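Local coordinates for protein transcriptional regulator, AsnC family (Agrobacterium tumefaciens str. C58, PDB 3I4P) that probably regulates transcription as a sequence-specific DNA-binding protein of the AsnC family, and carries calcium ions bound between its subunits, at residues 10-15 and 45-50; 18-23 and 36-41; 122-125 and 131-134. All coordinates share one frame; numbering follows the deposited sequence. Where two conformers were deposited one is given.

Contact 1 of 3, residues 10-15 and 45-50; sequences RILQED and GVIRRR
Leu12 meets Ile47 and Arg50 between helix 3-12 and strand 47-54 of the winged helix-turn-helix domain. The contact is small, about 95 Å² counted over both sides, and it is buried. One methyl of Leu12 does most of the work. Leu12 CD1 lies 3.7 Å from Ile47 CD1, and the two side chains cross at about a right angle. The same Leu12 CD1 is 3.8 Å from Arg50 NH2. The second methyl reaches that nitrogen too, with Leu12 CD2 4.1 Å from Arg50 NH2. The guanidinium therefore rests against the leucine end through one nitrogen, obliquely to its plane.

The arginine gets there by length. Its CG sits beside the backbone N (chi1 -67°), and the chain then runs extended to NE. This carries the group back toward Leu12, although the CA atoms of Leu12 and Arg50 are 8.8 Å apart. Its charge is met elsewhere: Arg50 NH1 makes a salt bridge to Glu42 OE2, which probably limits rotation of the guanidinium.

Further out, Ile47 has a backbone bond to Met41 on helix 31-43. Strand 47-54 also pairs antiparallel with a strand of the second subunit, and Ala52 of that subunit packs on Leu12. Gly45 ends the preceding helix in a Schellman motif with positive phi (82°), just ahead of the strand. On the other segment, Ile11 O accepts two backbone bonds, from Glu14 N and Asp15 N, both at 2.9 Å.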
loop_
_atom_site.group_PDB
_atom_site.type_symbol
_atom_site.label_atom_id
_atom_site.label_comp_id
_atom_site.label_asym_id
_atom_site.label_seq_id
_atom_site.Cartn_x
_atom_site.Cartn_y
_atom_site.Cartn_z
ATOM N N ARG A 10 -3.168 -34.907 24.208
ATOM C CA ARG A 10 -2.410 -35.001 22.959
ATOM C C ARG A 10 -2.980 -36.080 22.027
ATOM O O ARG A 10 -3.004 -35.913 20.790
ATOM C CB ARG A 10 -0.959 -35.266 23.288
ATOM C CG ARG A 10 -0.012 -35.442 22.119
ATOM C CD ARG A 10 1.469 -35.285 22.694
ATOM N NE ARG A 10 1.789 -33.858 22.915
ATOM C CZ ARG A 10 2.460 -33.336 23.944
ATOM N NH1 ARG A 10 2.933 -34.113 24.938
ATOM N NH2 ARG A 10 2.682 -32.014 23.978
ATOM N N ILE A 11 -3.446 -37.176 22.628
ATOM C CA ILE A 11 -4.070 -38.242 21.872
ATOM C C ILE A 11 -5.515 -37.831 21.511
ATOM O O ILE A 11 -5.924 -37.995 20.367
ATOM C CB ILE A 11 -4.052 -39.575 22.626
ATOM C CG1 ILE A 11 -2.591 -39.987 22.908
ATOM C CG2 ILE A 11 -4.819 -40.658 21.824
ATOM C CD1 ILE A 11 -2.417 -41.111 23.902
ATOM N N LEU A 12 -6.258 -37.281 22.470
ATOM C CA LEU A 12 -7.675 -36.940 22.244
ATOM C C LEU A 12 -7.846 -35.949 21.076
ATOM O O LEU A 12 -8.723 -36.118 20.260
ATOM C CB LEU A 12 -8.360 -36.445 23.537
ATOM C CG LEU A 12 -8.680 -37.514 24.601
ATOM C CD1 LEU A 12 -9.376 -36.884 25.785
ATOM C CD2 LEU A 12 -9.544 -38.657 24.047
ATOM N N GLN A 13 -6.950 -34.981 20.962
ATOM C CA GLN A 13 -6.957 -34.011 19.862
ATOM C C GLN A 13 -6.682 -34.645 18.501
ATOM O O GLN A 13 -7.012 -34.054 17.465
ATOM C CB GLN A 13 -5.887 -32.938 20.090
ATOM C CG GLN A 13 -6.174 -31.971 21.180
ATOM C CD GLN A 13 -5.301 -30.720 21.051
ATOM O OE1 GLN A 13 -5.823 -29.598 20.984
ATOM N NE2 GLN A 13 -3.982 -30.911 20.943
ATOM N N GLU A 14 -6.017 -35.795 18.510
ATOM C CA GLU A 14 -5.703 -36.543 17.284
ATOM C C GLU A 14 -6.806 -37.542 16.900
ATOM O O GLU A 14 -7.034 -37.796 15.730
ATOM C CB GLU A 14 -4.362 -37.296 17.422
ATOM C CG GLU A 14 -3.123 -36.418 17.292
ATOM C CD GLU A 14 -1.841 -37.021 17.922
ATOM O OE1 GLU A 14 -1.922 -38.136 18.490
ATOM O OE2 GLU A 14 -0.762 -36.353 17.866
ATOM N N ASP A 15 -7.474 -38.102 17.902
ATOM C CA ASP A 15 -8.348 -39.238 17.727
ATOM C C ASP A 15 -9.121 -39.427 19.007
ATOM O O ASP A 15 -8.541 -39.766 20.016
ATOM C CB ASP A 15 -7.515 -40.493 17.425
ATOM C CG ASP A 15 -8.378 -41.753 17.083
ATOM O OD1 ASP A 15 -9.631 -41.680 16.991
ATOM O OD2 ASP A 15 -7.771 -42.834 16.886
ATOM N N GLY A 45 -14.324 -27.959 31.123
ATOM C CA GLY A 45 -14.392 -27.360 29.798
ATOM C C GLY A 45 -13.072 -27.259 29.051
ATOM O O GLY A 45 -13.017 -26.605 28.038
ATOM N N VAL A 46 -12.014 -27.911 29.550
ATOM C CA VAL A 46 -10.726 -28.012 28.834
ATOM C C VAL A 46 -10.950 -28.723 27.498
ATOM O O VAL A 46 -10.596 -28.203 26.453
ATOM C CB VAL A 46 -9.656 -28.743 29.669
ATOM C CG1 VAL A 46 -8.380 -28.900 28.870
ATOM C CG2 VAL A 46 -9.389 -28.003 30.989
ATOM N N ILE A 47 -11.564 -29.899 27.557
ATOM C CA ILE A 47 -12.212 -30.530 26.397
ATOM C C ILE A 47 -13.579 -29.866 26.224
ATOM O O ILE A 47 -14.442 -30.012 27.080
ATOM C CB ILE A 47 -12.437 -32.063 26.593
ATOM C CG1 ILE A 47 -11.111 -32.810 26.895
ATOM C CG2 ILE A 47 -13.163 -32.646 25.383
ATOM C CD1 ILE A 47 -11.314 -34.224 27.466
ATOM N N ARG A 48 -13.787 -29.134 25.136
ATOM C CA ARG A 48 -15.069 -28.420 24.972
ATOM C C ARG A 48 -16.111 -29.281 24.259
ATOM O O ARG A 48 -17.291 -29.208 24.589
ATOM C CB ARG A 48 -14.926 -27.038 24.334
ATOM C CG ARG A 48 -13.896 -26.896 23.308
ATOM C CD ARG A 48 -13.723 -25.456 22.874
ATOM N NE ARG A 48 -13.118 -25.373 21.540
ATOM C CZ ARG A 48 -13.797 -25.380 20.389
ATOM N NH1 ARG A 48 -15.121 -25.474 20.380
ATOM N NH2 ARG A 48 -13.152 -25.282 19.227
ATOM N N ARG A 49 -15.646 -30.101 23.321
ATOM C CA ARG A 49 -16.482 -31.025 22.562
ATOM C C ARG A 49 -15.626 -32.014 21.789
ATOM O O ARG A 49 -14.420 -31.866 21.666
ATOM C CB ARG A 49 -17.392 -30.265 21.574
ATOM C CG ARG A 49 -16.682 -29.614 20.369
ATOM C CD ARG A 49 -17.679 -29.033 19.444
ATOM N NE ARG A 49 -18.310 -27.894 20.074
ATOM C CZ ARG A 49 -19.454 -27.344 19.686
ATOM N NH1 ARG A 49 -20.148 -27.833 18.651
ATOM N NH2 ARG A 49 -19.920 -26.307 20.367
ATOM N N ARG A 50 -16.287 -33.038 21.298
ATOM C CA ARG A 50 -15.722 -34.025 20.370
ATOM C C ARG A 50 -16.556 -34.019 19.088
ATOM O O ARG A 50 -17.792 -34.010 19.165
ATOM C CB ARG A 50 -15.719 -35.400 20.973
ATOM C CG ARG A 50 -14.774 -35.582 22.155
ATOM C CD ARG A 50 -15.010 -36.978 22.732
ATOM N NE ARG A 50 -14.051 -37.473 23.729
ATOM C CZ ARG A 50 -13.982 -37.046 24.984
ATOM N NH1 ARG A 50 -14.756 -36.038 25.410
ATOM N NH2 ARG A 50 -13.106 -37.599 25.824
#

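Contact 2 of 3, residues 18-23 and 36-41; sequences LAVADL and RRIQKM
Ala19 O holds the start of a helix by accepting two backbone bonds, from Leu23 N at 3.1 Å and, more weakly, from Asp22 N. Ala19 is the N-cap residue of helix 20-27. This is the first helix of the helix-turn-helix, and 31-43 is the second, which by analogy with the family is probably the recognition helix. The bond to Ala19 helps fix the turn from which Val20 and Leu23 face Ile38.

The contact between the helices is purely apolar and centres on one methyl. Ile38 CD1 lies 4.0 Å from Val20 CG2 and 4.2 Å from Leu23 CD1. Seen from Ile38 CD1, the two partners stand about 90° apart, one near the start of the helix and one a turn further on. The isoleucine tip thus touches both residues of an i, i+3 pair.

Val20 and Ile38 lie alongside one another, pointing opposite ways, and do not meet end on. Ile38 has CG1 beside its backbone N, and its chain is then extended (chi2 166°), which pushes CD1 outward. In Val20 it is CG2, anti to the backbone N, that does the touching. The other methyl, CG1, takes the place between N and the carbonyl carbon (chi1 72°).

Val20 also packs on Thr31 and Trp35 of the second helix. Ile38 further packs on Ile8, while Leu12 lies on Leu23, so helix 3-12 joins the same apolar interior. From helix 31-43, Arg37 NH1 makes salt bridges to Asp5 OD1 on helix 3-12 and to Asp2 OD1 just before it. One turn on, Met41 N bonds to Arg37 O at 3.1 Å.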
loop_
_atom_site.group_PDB
_atom_site.type_symbol
_atom_site.label_atom_id
_atom_site.label_comp_id
_atom_site.label_asym_id
_atom_site.label_seq_id
_atom_site.Cartn_x
_atom_site.Cartn_y
_atom_site.Cartn_z
ATOM N N LEU A 18 -10.810 -43.905 20.464
ATOM C CA LEU A 18 -10.270 -45.025 21.244
ATOM C C LEU A 18 -11.148 -45.360 22.442
ATOM O O LEU A 18 -11.689 -44.466 23.094
ATOM C CB LEU A 18 -8.853 -44.727 21.770
ATOM C CG LEU A 18 -7.701 -44.721 20.760
ATOM C CD1 LEU A 18 -6.431 -44.244 21.454
ATOM C CD2 LEU A 18 -7.526 -46.140 20.179
ATOM N N ALA A 19 -11.295 -46.644 22.734
ATOM C CA ALA A 19 -11.929 -47.046 23.976
ATOM C C ALA A 19 -11.047 -46.488 25.113
ATOM O O ALA A 19 -9.808 -46.399 24.979
ATOM C CB ALA A 19 -12.068 -48.579 24.043
ATOM N N VAL A 20 -11.684 -46.061 26.202
ATOM C CA VAL A 20 -10.952 -45.401 27.302
ATOM C C VAL A 20 -9.864 -46.331 27.894
ATOM O O VAL A 20 -8.814 -45.858 28.297
ATOM C CB VAL A 20 -11.912 -44.913 28.433
ATOM C CG1 VAL A 20 -12.481 -46.105 29.250
ATOM C CG2 VAL A 20 -11.189 -43.898 29.354
ATOM N N ALA A 21 -10.121 -47.648 27.907
ATOM C CA ALA A 21 -9.123 -48.632 28.334
ATOM C C ALA A 21 -7.863 -48.699 27.442
ATOM O O ALA A 21 -6.778 -48.974 27.942
ATOM C CB ALA A 21 -9.763 -50.037 28.471
ATOM N N ASP A 22 -7.999 -48.473 26.137
ATOM C CA ASP A 22 -6.833 -48.453 25.237
ATOM C C ASP A 22 -6.077 -47.149 25.333
ATOM O O ASP A 22 -4.851 -47.182 25.256
ATOM C CB ASP A 22 -7.212 -48.703 23.773
ATOM C CG ASP A 22 -7.709 -50.135 23.521
ATOM O OD1 ASP A 22 -7.202 -51.105 24.146
ATOM O OD2 ASP A 22 -8.612 -50.290 22.676
ATOM N N LEU A 23 -6.771 -46.028 25.532
ATOM C CA LEU A 23 -6.097 -44.746 25.781
ATOM C C LEU A 23 -5.256 -44.821 27.069
ATOM O O LEU A 23 -4.093 -44.414 27.064
ATOM C CB LEU A 23 -7.089 -43.577 25.884
ATOM C CG LEU A 23 -6.561 -42.193 25.480
ATOM C CD1 LEU A 23 -7.691 -41.170 25.395
ATOM C CD2 LEU A 23 -5.500 -41.688 26.414
ATOM N N ARG A 36 -11.442 -40.913 34.896
ATOM C CA ARG A 36 -11.699 -39.833 35.854
ATOM C C ARG A 36 -11.008 -38.510 35.465
ATOM O O ARG A 36 -11.554 -37.450 35.709
ATOM C CB ARG A 36 -11.319 -40.268 37.283
ATOM C CG ARG A 36 -12.332 -41.229 37.924
ATOM C CD ARG A 36 -11.865 -41.809 39.277
ATOM N NE ARG A 36 -11.500 -40.796 40.272
ATOM N N ARG A 37 -9.830 -38.584 34.847
ATOM C CA ARG A 37 -9.098 -37.404 34.389
ATOM C C ARG A 37 -9.804 -36.731 33.216
ATOM O O ARG A 37 -9.876 -35.488 33.135
ATOM C CB ARG A 37 -7.679 -37.788 33.969
ATOM C CG ARG A 37 -6.721 -37.951 35.155
ATOM C CD ARG A 37 -5.422 -38.585 34.721
ATOM N NE ARG A 37 -4.406 -38.556 35.768
ATOM C CZ ARG A 37 -3.657 -37.506 36.086
ATOM N NH1 ARG A 37 -3.801 -36.344 35.461
ATOM N NH2 ARG A 37 -2.754 -37.617 37.058
ATOM N N ILE A 38 -10.306 -37.575 32.312
ATOM C CA ILE A 38 -11.014 -37.136 31.138
ATOM C C ILE A 38 -12.322 -36.448 31.552
ATOM O O ILE A 38 -12.615 -35.381 31.049
ATOM C CB ILE A 38 -11.249 -38.305 30.140
ATOM C CG1 ILE A 38 -9.910 -38.777 29.546
ATOM C CG2 ILE A 38 -12.208 -37.862 29.017
ATOM C CD1 ILE A 38 -9.948 -40.108 28.825
ATOM N N GLN A 39 -13.068 -37.068 32.471
ATOM C CA GLN A 39 -14.308 -36.500 33.018
ATOM C C GLN A 39 -14.102 -35.106 33.621
ATOM O O GLN A 39 -14.897 -34.191 33.379
ATOM C CB GLN A 39 -14.902 -37.434 34.083
ATOM C CG GLN A 39 -16.146 -36.873 34.783
ATOM C CD GLN A 39 -16.902 -37.910 35.586
ATOM O OE1 GLN A 39 -18.010 -38.297 35.227
ATOM N NE2 GLN A 39 -16.307 -38.364 36.679
ATOM N N LYS A 40 -13.042 -34.961 34.416
ATOM C CA LYS A 40 -12.689 -33.681 35.066
ATOM C C LYS A 40 -12.448 -32.597 33.990
ATOM O O LYS A 40 -12.900 -31.462 34.121
ATOM C CB LYS A 40 -11.417 -33.848 35.928
ATOM C CG LYS A 40 -11.427 -33.172 37.338
ATOM C CD LYS A 40 -10.923 -31.710 37.369
ATOM C CE LYS A 40 -10.623 -31.206 38.802
HETATM N N MSE A 41 -11.732 -32.976 32.932
HETATM C CA MSE A 41 -11.379 -32.053 31.861
HETATM C C MSE A 41 -12.575 -31.647 31.018
HETATM O O MSE A 41 -12.626 -30.506 30.546
HETATM C CB MSE A 41 -10.244 -32.622 30.993
HETATM C CG MSE A 41 -8.893 -32.478 31.699
HETATM SE SE MSE A 41 -7.355 -32.895 30.658
HETATM C CE MSE A 41 -7.553 -34.787 30.493
#

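Contact 3 of 3, residues 122-125 and 131-134; sequences RMIA and DVSS. With CA (calcium ion), chain F.
Val132 serves two neighbours at once: its side chain packs on a helix, and its carbonyl binds a calcium ion. Val132 O is 2.5 Å from the metal. Waters 1, 2 and 3 also bind it, at 2.4 Å for the O of water 1. Gly100 O of a third subunit also binds it, so the ion bridges two copies of the protein.

Toward the helix, the two valine methyls have separate partners. Val132 CG2 meets Ile124 CD1 tip to tip at 4.0 Å. Val132 CG1 faces the end of Met123, a selenomethionine, with 4.4 Å from its CE. The Met123 chain is extended as far as SE, with CG anti to the backbone N (chi1 -172°), and the last torsion (chi3 70°) then bends CE to the side.

The fold is the βαββαβ ferredoxin-like domain of the Lrp/AsnC family, and the contact joins helix 113-126 to the edge strand that follows it. On that strand, Asp131 and Ser133 make backbone bonds to Arg70 and Ser68 of the neighbouring strand 63-70. Val132 lies between them, and its carbonyl points instead toward the ion at the sheet edge. Nearby, Ser133 OG bonds to Asp101 OD1 of the third subunit. Ser134 OG is held by Tyr116 OH from the same helix as Met123.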
loop_
_atom_site.group_PDB
_atom_site.type_symbol
_atom_site.label_atom_id
_atom_site.label_comp_id
_atom_site.label_asym_id
_atom_site.label_seq_id
_atom_site.Cartn_x
_atom_site.Cartn_y
_atom_site.Cartn_z
ATOM N N ARG A 122 -25.009 -12.420 -0.676
ATOM C CA ARG A 122 -25.897 -12.612 0.468
ATOM C C ARG A 122 -25.374 -11.873 1.692
ATOM O O ARG A 122 -26.142 -11.227 2.386
ATOM C CB ARG A 122 -26.126 -14.093 0.803
ATOM C CG ARG A 122 -26.919 -14.863 -0.241
ATOM C CD ARG A 122 -27.267 -16.312 0.172
ATOM N NE ARG A 122 -26.129 -17.062 0.738
ATOM C CZ ARG A 122 -25.293 -17.851 0.044
ATOM N NH1 ARG A 122 -25.417 -18.036 -1.286
ATOM N NH2 ARG A 122 -24.290 -18.453 0.686
HETATM N N MSE A 123 -24.071 -11.934 1.924
HETATM C CA MSE A 123 -23.424 -11.251 3.058
HETATM C C MSE A 123 -23.637 -9.753 2.996
HETATM O O MSE A 123 -24.034 -9.124 3.990
HETATM C CB MSE A 123 -21.903 -11.524 3.114
HETATM C CG MSE A 123 -21.226 -10.989 4.416
HETATM SE SE MSE A 123 -19.307 -11.266 4.561
HETATM C CE MSE A 123 -18.739 -10.024 3.219
ATOM N N ILE A 124 -23.386 -9.190 1.817
ATOM C CA ILE A 124 -23.379 -7.759 1.646
ATOM C C ILE A 124 -24.825 -7.195 1.654
ATOM O O ILE A 124 -25.021 -6.017 1.950
ATOM C CB ILE A 124 -22.522 -7.382 0.366
ATOM C CG1 ILE A 124 -21.521 -6.278 0.674
ATOM C CG2 ILE A 124 -23.390 -7.070 -0.832
ATOM C CD1 ILE A 124 -20.452 -6.684 1.646
ATOM N N ALA A 125 -25.831 -8.024 1.360
ATOM C CA ALA A 125 -27.239 -7.602 1.512
ATOM C C ALA A 125 -27.563 -7.346 2.986
ATOM O O ALA A 125 -28.350 -6.477 3.306
ATOM C CB ALA A 125 -28.222 -8.642 0.921
ATOM N N ASP A 131 -15.025 -1.463 3.065
ATOM C CA ASP A 131 -14.078 -2.179 2.207
ATOM C C ASP A 131 -14.058 -3.666 2.561
ATOM O O ASP A 131 -13.868 -4.042 3.733
ATOM C CB ASP A 131 -12.648 -1.633 2.389
ATOM C CG ASP A 131 -12.469 -0.258 1.806
ATOM O OD2 ASP A 131 -12.089 0.667 2.573
ATOM N N VAL A 132 -14.228 -4.492 1.539
ATOM C CA VAL A 132 -14.010 -5.923 1.622
ATOM C C VAL A 132 -12.905 -6.240 0.610
ATOM O O VAL A 132 -12.955 -5.774 -0.505
ATOM C CB VAL A 132 -15.292 -6.725 1.279
ATOM C CG1 VAL A 132 -15.088 -8.218 1.570
ATOM C CG2 VAL A 132 -16.517 -6.169 2.024
ATOM N N SER A 133 -11.873 -6.982 1.007
ATOM C CA SER A 133 -10.865 -7.465 0.067
ATOM C C SER A 133 -10.794 -8.951 0.286
ATOM O O SER A 133 -10.454 -9.397 1.393
ATOM C CB SER A 133 -9.504 -6.794 0.273
ATOM O OG SER A 133 -8.470 -7.405 -0.529
ATOM N N SER A 134 -11.174 -9.715 -0.737
ATOM C CA SER A 134 -11.109 -11.165 -0.693
ATOM C C SER A 134 -9.806 -11.688 -1.321
ATOM O O SER A 134 -9.358 -11.192 -2.347
ATOM C CB SER A 134 -12.325 -11.775 -1.391
ATOM O OG SER A 134 -13.555 -11.198 -0.920
HETATM CA CA CA F . -13.432 -5.936 -2.997
HETATM O O HOH W 1 -14.577 -6.391 -5.050
HETATM O O HOH W 2 -15.620 -5.217 -2.063
HETATM O O HOH W 3 -13.122 -3.345 -3.343
#

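Overall arrangement
From the N terminus, 10-15, the first half of contact 1, begins within helix 3-12. The chain then passes through helices 20-27 and 31-43, which contact 2 ties together by joining 18-23 to 36-41. Contact 1 closes only at 45-50, so contact 2 is nested inside its loop. The two touch, with Arg50 against Ile38, and together they bind three helices and strand 47-54 into the DNA-binding domain. Contact 3 comes later, in series with both. It closes the short connection from helix 113-126 to strand 131-143 in the other domain. Its centre lies about 34 Å from that of contact 1 and 44 Å from that of contact 2.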